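Local coordinates for protein PnpC (Pseudomonas putida, PDB 3N9T) that probably opens the aromatic ring of hydroxyquinol between its two vicinal hydroxyl carbons, as a ferric-iron-dependent intradiol dioxygenase that uses molecular oxygen, at residues 213-218 and 234-239; 72-77 and 200-205. All blocks are in the same frame, centred on the assembly; numbering follows the deposited sequence.

Interaction 1: 213-218 and 234-239; sequences AWRPAH and HLFNSD. With FE (Fe (III) ion), chain D.
His218, a ligand of the ferric iron, packs against both His234 and Phe236 in the hairpin of strands 214-224 and 231-237, where His218 and Phe236 form an antiparallel non-hydrogen-bonded pair with side chains on the same face. Its CG sits between the backbone N and the carbonyl carbon, the crowded position (chi1 54°), which turns NE2 to the iron, 2.0 Å away. At the other ring nitrogen, ND1 gives an almost straight hydrogen bond of 2.8 Å to Pro216 O, which lies in the imidazole plane. His234 runs alongside His218 and points the same way, its ND1 lying over one face of the imidazole toward the rim, while the two ring planes are tilted 33° apart. The phenyl ring of Phe236 is set obliquely to the imidazole, its CD1 3.7 Å from His218 CB, and Pro216 CG touches the same carbon. The bent chain of Arg215 brings its guanidinium to the edges of two rings: NH1 to that of His234, 3.3 Å from CE1, and NH2, salt-bridged to Asp246, to that of Phe236. On the backbone, Asn237 N donates to Ala217 O over 3.1 Å. Asn237 ND2 lies by the Ala217 methyl and is hydrogen-bonded to Pro191 O. Tyr160, Tyr194 and His220 complete the two-tyrosine, two-histidine set of intradiol dioxygenases, and water 1 is also bound. With ND1 donating to a carbonyl, NE2 is left to coordinate the metal; these two bonds, one at each ring nitrogen, fix the rotation of the imidazole.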
loop_
_atom_site.group_PDB
_atom_site.type_symbol
_atom_site.label_atom_id
_atom_site.label_comp_id
_atom_site.label_asym_id
_atom_site.label_seq_id
_atom_site.Cartn_x
_atom_site.Cartn_y
_atom_site.Cartn_z
ATOM N N ALA A 213 -13.838 -16.674 0.161
ATOM C CA ALA A 213 -13.862 -15.709 -0.922
ATOM C C ALA A 213 -15.266 -15.462 -1.493
ATOM O O ALA A 213 -15.382 -15.000 -2.637
ATOM C CB ALA A 213 -12.859 -16.153 -2.044
ATOM N N TRP A 214 -16.336 -15.763 -0.739
ATOM C CA TRP A 214 -17.692 -15.682 -1.328
ATOM C C TRP A 214 -18.354 -14.335 -1.161
ATOM O O TRP A 214 -18.316 -13.716 -0.080
ATOM C CB TRP A 214 -18.658 -16.754 -0.806
ATOM C CG TRP A 214 -18.286 -18.140 -1.193
ATOM C CD1 TRP A 214 -17.419 -18.954 -0.538
ATOM C CD2 TRP A 214 -18.736 -18.869 -2.332
ATOM N NE1 TRP A 214 -17.301 -20.152 -1.197
ATOM C CE2 TRP A 214 -18.107 -20.136 -2.295
ATOM C CE3 TRP A 214 -19.657 -18.609 -3.358
ATOM C CZ2 TRP A 214 -18.363 -21.126 -3.232
ATOM C CZ3 TRP A 214 -19.893 -19.588 -4.294
ATOM C CH2 TRP A 214 -19.214 -20.814 -4.261
ATOM N N ARG A 215 -19.059 -13.941 -2.210
ATOM C CA ARG A 215 -20.136 -12.972 -2.055
ATOM C C ARG A 215 -21.524 -13.597 -1.921
ATOM O O ARG A 215 -21.846 -14.526 -2.663
ATOM C CB ARG A 215 -20.137 -12.041 -3.212
ATOM C CG ARG A 215 -18.727 -11.439 -3.374
ATOM C CD ARG A 215 -18.791 -9.978 -3.655
ATOM N NE ARG A 215 -19.592 -9.254 -2.683
ATOM C CZ ARG A 215 -20.257 -8.161 -2.992
ATOM N NH1 ARG A 215 -20.179 -7.683 -4.218
ATOM N NH2 ARG A 215 -20.976 -7.524 -2.090
ATOM N N PRO A 216 -22.343 -13.082 -0.994
ATOM C CA PRO A 216 -23.759 -13.485 -1.036
ATOM C C PRO A 216 -24.434 -13.092 -2.346
ATOM O O PRO A 216 -24.067 -12.090 -2.958
ATOM C CB PRO A 216 -24.410 -12.694 0.100
ATOM C CG PRO A 216 -23.457 -11.565 0.391
ATOM C CD PRO A 216 -22.093 -11.953 -0.064
ATOM N N ALA A 217 -25.451 -13.870 -2.731
ATOM C CA ALA A 217 -26.245 -13.606 -3.942
ATOM C C ALA A 217 -26.835 -12.196 -3.960
ATOM O O ALA A 217 -27.302 -11.697 -2.942
ATOM C CB ALA A 217 -27.353 -14.693 -4.088
ATOM N N HIS A 218 -26.726 -11.516 -5.099
ATOM C CA HIS A 218 -27.252 -10.156 -5.195
ATOM C C HIS A 218 -27.640 -9.756 -6.577
ATOM O O HIS A 218 -27.119 -10.306 -7.550
ATOM C CB HIS A 218 -26.245 -9.120 -4.692
ATOM C CG HIS A 218 -24.893 -9.203 -5.357
ATOM N ND1 HIS A 218 -23.920 -10.082 -4.948
ATOM C CD2 HIS A 218 -24.350 -8.492 -6.381
ATOM C CE1 HIS A 218 -22.840 -9.924 -5.714
ATOM N NE2 HIS A 218 -23.077 -8.972 -6.597
ATOM N N HIS A 234 -26.965 -2.610 -4.142
ATOM C CA HIS A 234 -27.141 -4.086 -4.427
ATOM C C HIS A 234 -28.411 -4.439 -3.629
ATOM O O HIS A 234 -28.650 -3.818 -2.564
ATOM C CB HIS A 234 -26.061 -4.944 -3.724
ATOM C CG HIS A 234 -24.659 -4.788 -4.207
ATOM N ND1 HIS A 234 -23.767 -5.834 -4.212
ATOM C CD2 HIS A 234 -23.971 -3.710 -4.622
ATOM C CE1 HIS A 234 -22.594 -5.400 -4.623
ATOM N NE2 HIS A 234 -22.699 -4.114 -4.863
ATOM N N LEU A 235 -29.210 -5.417 -4.101
ATOM C CA LEU A 235 -30.275 -6.071 -3.261
ATOM C C LEU A 235 -29.770 -7.473 -3.019
ATOM O O LEU A 235 -29.411 -8.207 -3.983
ATOM C CB LEU A 235 -31.616 -6.169 -4.028
ATOM C CG LEU A 235 -32.299 -4.797 -4.188
ATOM C CD1 LEU A 235 -33.783 -5.062 -4.619
ATOM C CD2 LEU A 235 -32.249 -3.931 -2.827
ATOM N N PHE A 236 -29.635 -7.857 -1.765
ATOM C CA PHE A 236 -29.023 -9.162 -1.456
ATOM C C PHE A 236 -30.127 -10.127 -1.069
ATOM O O PHE A 236 -31.007 -9.718 -0.307
ATOM C CB PHE A 236 -28.105 -9.049 -0.229
ATOM C CG PHE A 236 -26.872 -8.195 -0.472
ATOM C CD1 PHE A 236 -25.739 -8.777 -0.994
ATOM C CD2 PHE A 236 -26.883 -6.815 -0.217
ATOM C CE1 PHE A 236 -24.599 -8.018 -1.241
ATOM C CE2 PHE A 236 -25.749 -6.062 -0.482
ATOM C CZ PHE A 236 -24.617 -6.683 -0.986
ATOM N N ASN A 237 -30.035 -11.406 -1.499
ATOM C CA ASN A 237 -31.035 -12.422 -1.101
ATOM C C ASN A 237 -31.014 -12.618 0.427
ATOM O O ASN A 237 -29.996 -12.979 1.007
ATOM C CB ASN A 237 -30.816 -13.817 -1.746
ATOM C CG ASN A 237 -30.653 -13.773 -3.284
ATOM O OD1 ASN A 237 -30.336 -12.731 -3.876
ATOM N ND2 ASN A 237 -30.772 -14.937 -3.913
ATOM N N SER A 238 -32.162 -12.461 1.041
ATOM C CA SER A 238 -32.320 -12.635 2.508
ATOM C C SER A 238 -31.822 -13.964 3.060
ATOM O O SER A 238 -31.493 -14.108 4.265
ATOM C CB SER A 238 -33.823 -12.667 2.828
ATOM O OG SER A 238 -34.118 -11.460 3.410
ATOM N N ASP A 239 -31.827 -14.969 2.250
ATOM C CA ASP A 239 -31.542 -16.225 2.902
ATOM C C ASP A 239 -30.111 -16.716 2.791
ATOM O O ASP A 239 -29.842 -17.888 3.073
ATOM C CB ASP A 239 -32.601 -17.267 2.460
ATOM C CG ASP A 239 -33.999 -16.924 3.024
ATOM O OD1 ASP A 239 -34.047 -16.608 4.262
ATOM O OD2 ASP A 239 -35.019 -16.900 2.243
HETATM FE FE FE D . -21.965 -8.483 -8.151
HETATM O O HOH W 1 -20.276 -7.207 -8.319
#

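Interaction 2: 72-77 and 200-205; sequences RQEFIL and GPVGEM
The first turns of helices 74-81 and 201-209 meet here, Leu77 and Val202 having the nearest CA atoms across the contact at 7.0 Å, and Gly200 occupies the N-cap position of the second helix. The contact joins the N-terminal helical region to the dioxygenase region. Glu74 carries its polar half. The Glu74 CG is anti to the backbone N (chi1 -167°) and the chain then bends at chi2, which carries the carboxylate across to the start of helix 201-209. There OE2 accepts a 2.9 Å hydrogen bond from Val202 N, met on the anti side of the carboxylate, and a second one of 2.7 Å from water 2. That water in turn accepts from Gly200 N and Gly203 N, so three amides of the helix start are tied to one carboxylate oxygen, one directly and two through water. The other oxygen, OE1, is gripped side-on by Arg72, whose NE and NH2 both donate to it at 2.9 Å; NH2 also forms a salt bridge with Asp199. Beside this network Val202 CG1 packs on Leu77 CG at 4.0 Å, and Val202 CG2 lies against the carboxylate, 3.7 Å from Glu74 CD. Gly200 leaves room for Glu74, since a beta carbon there would collide with OE2. An alanine in place of Glu74 would probably leave Val202 N and water 2 without their acceptor and Arg72 without one of its two carboxylate partners. The negative charge, placed at the amino end of helix 201-209, probably interacts favourably with the helix dipole, while Arg72, shared with Asp199, probably offsets part of it.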
loop_
_atom_site.group_PDB
_atom_site.type_symbol
_atom_site.label_atom_id
_atom_site.label_comp_id
_atom_site.label_asym_id
_atom_site.label_seq_id
_atom_site.Cartn_x
_atom_site.Cartn_y
_atom_site.Cartn_z
ATOM N N ARG A 72 -8.310 -7.380 -14.820
ATOM C CA ARG A 72 -7.955 -7.725 -13.443
ATOM C C ARG A 72 -7.288 -6.540 -12.732
ATOM O O ARG A 72 -6.201 -6.065 -13.134
ATOM C CB ARG A 72 -7.046 -8.980 -13.419
ATOM C CG ARG A 72 -6.712 -9.485 -12.006
ATOM C CD ARG A 72 -7.936 -10.023 -11.305
ATOM N NE ARG A 72 -7.473 -10.677 -10.087
ATOM C CZ ARG A 72 -7.169 -11.965 -10.004
ATOM N NH1 ARG A 72 -7.341 -12.759 -11.081
ATOM N NH2 ARG A 72 -6.735 -12.467 -8.856
ATOM N N GLN A 73 -7.924 -6.094 -11.656
ATOM C CA GLN A 73 -7.326 -5.033 -10.882
ATOM C C GLN A 73 -7.176 -5.580 -9.458
ATOM O O GLN A 73 -8.115 -5.524 -8.661
ATOM C CB GLN A 73 -8.232 -3.799 -10.945
ATOM C CG GLN A 73 -7.526 -2.495 -11.319
ATOM C CD GLN A 73 -6.339 -2.211 -10.424
ATOM O OE1 GLN A 73 -5.390 -1.490 -10.825
ATOM N NE2 GLN A 73 -6.355 -2.788 -9.213
ATOM N N GLU A 74 -5.994 -6.098 -9.142
ATOM C CA GLU A 74 -5.786 -6.774 -7.858
ATOM C C GLU A 74 -5.745 -5.727 -6.732
ATOM O O GLU A 74 -6.083 -6.034 -5.581
ATOM C CB GLU A 74 -4.484 -7.601 -7.853
ATOM C CG GLU A 74 -4.377 -8.602 -6.627
ATOM C CD GLU A 74 -5.268 -9.854 -6.732
ATOM O OE1 GLU A 74 -6.126 -9.872 -7.629
ATOM O OE2 GLU A 74 -5.125 -10.815 -5.934
ATOM N N PHE A 75 -5.261 -4.515 -7.033
ATOM C CA PHE A 75 -5.283 -3.464 -5.969
ATOM C C PHE A 75 -6.715 -3.108 -5.545
ATOM O O PHE A 75 -6.966 -2.867 -4.360
ATOM C CB PHE A 75 -4.450 -2.182 -6.258
ATOM C CG PHE A 75 -3.059 -2.263 -5.650
ATOM C CD1 PHE A 75 -1.952 -2.431 -6.467
ATOM C CD2 PHE A 75 -2.875 -2.285 -4.225
ATOM C CE1 PHE A 75 -0.664 -2.646 -5.926
ATOM C CE2 PHE A 75 -1.593 -2.446 -3.678
ATOM C CZ PHE A 75 -0.475 -2.636 -4.511
ATOM N N ILE A 76 -7.633 -3.011 -6.519
ATOM C CA ILE A 76 -9.039 -2.762 -6.203
ATOM C C ILE A 76 -9.576 -3.940 -5.391
ATOM O O ILE A 76 -10.239 -3.760 -4.371
ATOM C CB ILE A 76 -9.861 -2.538 -7.466
ATOM C CG1 ILE A 76 -9.388 -1.240 -8.151
ATOM C CG2 ILE A 76 -11.402 -2.512 -7.139
ATOM C CD1 ILE A 76 -10.278 -0.765 -9.350
ATOM N N LEU A 77 -9.272 -5.153 -5.831
ATOM C CA LEU A 77 -9.702 -6.321 -5.070
ATOM C C LEU A 77 -9.153 -6.304 -3.658
ATOM O O LEU A 77 -9.849 -6.702 -2.736
ATOM C CB LEU A 77 -9.274 -7.614 -5.814
ATOM C CG LEU A 77 -9.926 -8.873 -5.300
ATOM C CD1 LEU A 77 -11.462 -8.763 -5.394
ATOM C CD2 LEU A 77 -9.476 -9.955 -6.327
ATOM N N GLY A 200 -4.596 -14.793 -6.974
ATOM C CA GLY A 200 -3.561 -13.785 -6.851
ATOM C C GLY A 200 -3.182 -13.599 -5.393
ATOM O O GLY A 200 -3.593 -14.379 -4.523
ATOM N N PRO A 201 -2.428 -12.527 -5.106
ATOM C CA PRO A 201 -2.098 -12.199 -3.695
ATOM C C PRO A 201 -3.298 -12.033 -2.779
ATOM O O PRO A 201 -3.223 -12.433 -1.607
ATOM C CB PRO A 201 -1.286 -10.899 -3.794
ATOM C CG PRO A 201 -0.839 -10.829 -5.275
ATOM C CD PRO A 201 -1.749 -11.652 -6.103
ATOM N N VAL A 202 -4.401 -11.462 -3.244
ATOM C CA VAL A 202 -5.585 -11.337 -2.326
ATOM C C VAL A 202 -6.002 -12.756 -1.854
ATOM O O VAL A 202 -6.242 -12.982 -0.689
ATOM C CB VAL A 202 -6.734 -10.617 -3.038
ATOM C CG1 VAL A 202 -8.073 -10.773 -2.307
ATOM C CG2 VAL A 202 -6.333 -9.097 -3.234
ATOM N N GLY A 203 -5.988 -13.725 -2.772
ATOM C CA GLY A 203 -6.317 -15.125 -2.376
ATOM C C GLY A 203 -5.405 -15.642 -1.291
ATOM O O GLY A 203 -5.843 -16.352 -0.384
ATOM N N GLU A 204 -4.125 -15.239 -1.336
ATOM C CA GLU A 204 -3.162 -15.646 -0.304
ATOM C C GLU A 204 -3.451 -15.046 1.023
ATOM O O GLU A 204 -3.378 -15.734 2.056
ATOM C CB GLU A 204 -1.744 -15.223 -0.649
ATOM C CG GLU A 204 -1.081 -16.065 -1.695
ATOM C CD GLU A 204 0.263 -15.431 -2.120
ATOM O OE1 GLU A 204 0.889 -14.668 -1.301
ATOM O OE2 GLU A 204 0.654 -15.663 -3.277
ATOM N N MET A 205 -3.737 -13.739 1.027
ATOM C CA MET A 205 -4.132 -13.075 2.240
ATOM C C MET A 205 -5.416 -13.705 2.853
ATOM O O MET A 205 -5.471 -13.959 4.061
ATOM C CB MET A 205 -4.364 -11.571 1.938
ATOM C CG MET A 205 -4.890 -10.754 3.195
ATOM S SD MET A 205 -5.424 -9.120 2.611
ATOM C CE MET A 205 -7.117 -9.616 2.066
HETATM O O HOH W 2 -6.588 -13.021 -5.801
#

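Overall arrangement
The two contacts follow each other along the chain: interaction 2 closes at helix 201-209, which leads directly into strand 214-224, where interaction 1 begins. Their centres are 20 Å apart and their nearest atoms about 7 Å, without touching. Interaction 1 lies within the mixed sheet, in the hairpin of strands 214-224 and 231-237, of which strand 214-224 carries two iron ligands, His218 and His220. Interaction 2 instead ties this catalytic region to the N-terminal helical region, at the phospholipid pocket, which Phe75 and Glu204 help to line, and against the second subunit. From helix 201-209 the chain thus passes from the surroundings of the lipid to the metal site within about ten residues.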